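Local coordinates for probable starch synthase 4, chloroplastic/amyloplastic (Arabidopsis thaliana, PDB 6GNE), which belongs to the GT-B glycosyltransferase superfamily as a probable plastid starch synthase and holds adenosine-5'-diphosphate and glycans in this structure, at residues 149-154 and 213-218. Sequence-based numbering, arbitrary orientation.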
loop_
_atom_site.group_PDB
_atom_site.type_symbol
_atom_site.label_atom_id
_atom_site.label_comp_id
_atom_site.label_asym_id
_atom_site.label_seq_id
_atom_site.Cartn_x
_atom_site.Cartn_y
_atom_site.Cartn_z
ATOM N N THR A 149 6.821 -11.884 -3.851
ATOM C CA THR A 149 8.266 -11.886 -4.015
ATOM C C THR A 149 9.020 -12.354 -2.768
ATOM O O THR A 149 10.236 -12.154 -2.658
ATOM C CB THR A 149 8.752 -10.499 -4.427
ATOM O OG1 THR A 149 8.573 -9.585 -3.341
ATOM C CG2 THR A 149 7.992 -10.041 -5.637
ATOM N N ALA A 150 8.301 -12.992 -1.837
ATOM C CA ALA A 150 8.917 -13.626 -0.680
ATOM C C ALA A 150 9.852 -14.747 -1.091
ATOM O O ALA A 150 10.828 -15.015 -0.403
ATOM C CB ALA A 150 7.834 -14.171 0.223
ATOM N N PHE A 151 9.555 -15.382 -2.220
ATOM C CA PHE A 151 10.372 -16.453 -2.764
ATOM C C PHE A 151 11.812 -16.048 -3.044
ATOM O O PHE A 151 12.670 -16.913 -3.108
ATOM C CB PHE A 151 9.777 -17.010 -4.066
ATOM C CG PHE A 151 8.330 -17.406 -3.972
ATOM C CD1 PHE A 151 7.969 -18.639 -3.456
ATOM C CD2 PHE A 151 7.336 -16.548 -4.417
ATOM C CE1 PHE A 151 6.653 -19.010 -3.377
ATOM C CE2 PHE A 151 6.008 -16.897 -4.328
ATOM C CZ PHE A 151 5.663 -18.142 -3.814
ATOM N N VAL A 152 12.063 -14.757 -3.247
ATOM C CA VAL A 152 13.409 -14.255 -3.496
ATOM C C VAL A 152 14.425 -14.618 -2.386
ATOM O O VAL A 152 15.558 -15.000 -2.695
ATOM C CB VAL A 152 13.379 -12.726 -3.724
ATOM C CG1 VAL A 152 14.775 -12.124 -3.682
ATOM C CG2 VAL A 152 12.736 -12.391 -5.056
ATOM N N ALA A 153 14.023 -14.512 -1.119
ATOM C CA ALA A 153 14.936 -14.771 0.009
ATOM C C ALA A 153 15.550 -16.182 0.006
ATOM O O ALA A 153 16.765 -16.295 -0.033
ATOM C CB ALA A 153 14.262 -14.466 1.350
ATOM N N PRO A 154 14.725 -17.247 0.025
ATOM C CA PRO A 154 15.320 -18.592 -0.059
ATOM C C PRO A 154 16.000 -18.886 -1.404
ATOM O O PRO A 154 17.056 -19.536 -1.405
ATOM C CB PRO A 154 14.132 -19.534 0.164
ATOM C CG PRO A 154 12.919 -18.709 -0.172
ATOM C CD PRO A 154 13.265 -17.310 0.218
ATOM N N VAL A 213 3.220 -25.178 2.489
ATOM C CA VAL A 213 4.356 -24.272 2.732
ATOM C C VAL A 213 3.934 -22.807 2.784
ATOM O O VAL A 213 2.897 -22.440 2.262
ATOM C CB VAL A 213 5.477 -24.441 1.702
ATOM C CG1 VAL A 213 6.184 -25.771 1.928
ATOM C CG2 VAL A 213 4.953 -24.318 0.269
ATOM N N ASN A 214 4.763 -21.973 3.407
ATOM C CA ASN A 214 4.405 -20.591 3.706
ATOM C C ASN A 214 5.497 -19.629 3.216
ATOM O O ASN A 214 6.541 -19.504 3.864
ATOM C CB ASN A 214 4.164 -20.430 5.207
ATOM C CG ASN A 214 3.615 -19.062 5.565
ATOM O OD1 ASN A 214 4.154 -18.040 5.135
ATOM N ND2 ASN A 214 2.558 -19.032 6.360
ATOM N N PRO A 215 5.256 -18.941 2.075
ATOM C CA PRO A 215 6.250 -18.030 1.509
ATOM C C PRO A 215 6.681 -16.904 2.423
ATOM O O PRO A 215 7.865 -16.618 2.514
ATOM C CB PRO A 215 5.558 -17.500 0.275
ATOM C CG PRO A 215 4.705 -18.632 -0.172
ATOM C CD PRO A 215 4.208 -19.265 1.084
ATOM N N VAL A 216 5.736 -16.276 3.088
ATOM C CA VAL A 216 6.055 -15.184 4.001
ATOM C C VAL A 216 6.891 -15.698 5.169
ATOM O O VAL A 216 7.820 -15.021 5.590
ATOM C CB VAL A 216 4.783 -14.448 4.480
ATOM C CG1 VAL A 216 5.097 -13.421 5.569
ATOM C CG2 VAL A 216 4.123 -13.747 3.304
ATOM N N LYS A 217 6.595 -16.894 5.658
ATOM C CA LYS A 217 7.421 -17.504 6.706
ATOM C C LYS A 217 8.865 -17.771 6.264
ATOM O O LYS A 217 9.810 -17.580 7.040
ATOM C CB LYS A 217 6.821 -18.811 7.201
ATOM C CG LYS A 217 7.630 -19.355 8.351
ATOM C CD LYS A 217 6.859 -20.098 9.392
ATOM C CE LYS A 217 6.859 -21.574 9.165
ATOM N NZ LYS A 217 6.957 -22.304 10.456
ATOM N N GLY A 218 9.029 -18.232 5.025
ATOM C CA GLY A 218 10.357 -18.362 4.432
ATOM C C GLY A 218 11.096 -17.050 4.307
ATOM O O GLY A 218 12.298 -17.018 4.497
HETATM O O HOH W 1 9.993 -17.372 0.939
#
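Pro215, in the first turn of helix 215-222, meets Ala150 with its CB and carbonyl and Phe151 with its ring, at the junction between helices 146-150 and 152-160. The methyl of Ala150 lies nearest the proline carbonyl, Ala150 CB being 3.4 Å from Pro215 O and 4.0 Å from Pro215 CB. Pro215 CB also sits over one face of the Phe151 ring, whereas Pro215 CG is displaced past its rim, 3.8 Å from both CE1 and CZ of Phe151. Although the CB of Phe151 points away from the other segment, its CG stands anti to the carbonyl carbon (chi1 -52°), and the ring runs beside the proline, both side chains pointing the same way. A water bridges the two carbonyl oxygens, donating to Pro215 O at 2.8 Å and, more weakly, to Ala150 O. Further along, Gly218 faces the Pro154 ring, Gly218 O being 4.4 Å from Pro154 CD. Asn214 is the N-cap residue: its OD1 accepts from Lys217 N (2.7 Å), the donor 44° out of the carbonyl plane, while Gln180 and Asp206 hold its ND2. In the N-terminal Rossmann-like domain of the GT-B fold, Phe118 of helix 117-134 meets Phe151 edge-to-face and touches Pro215, while Phe172 of strand 169-174 packs against Ala150 and Val216.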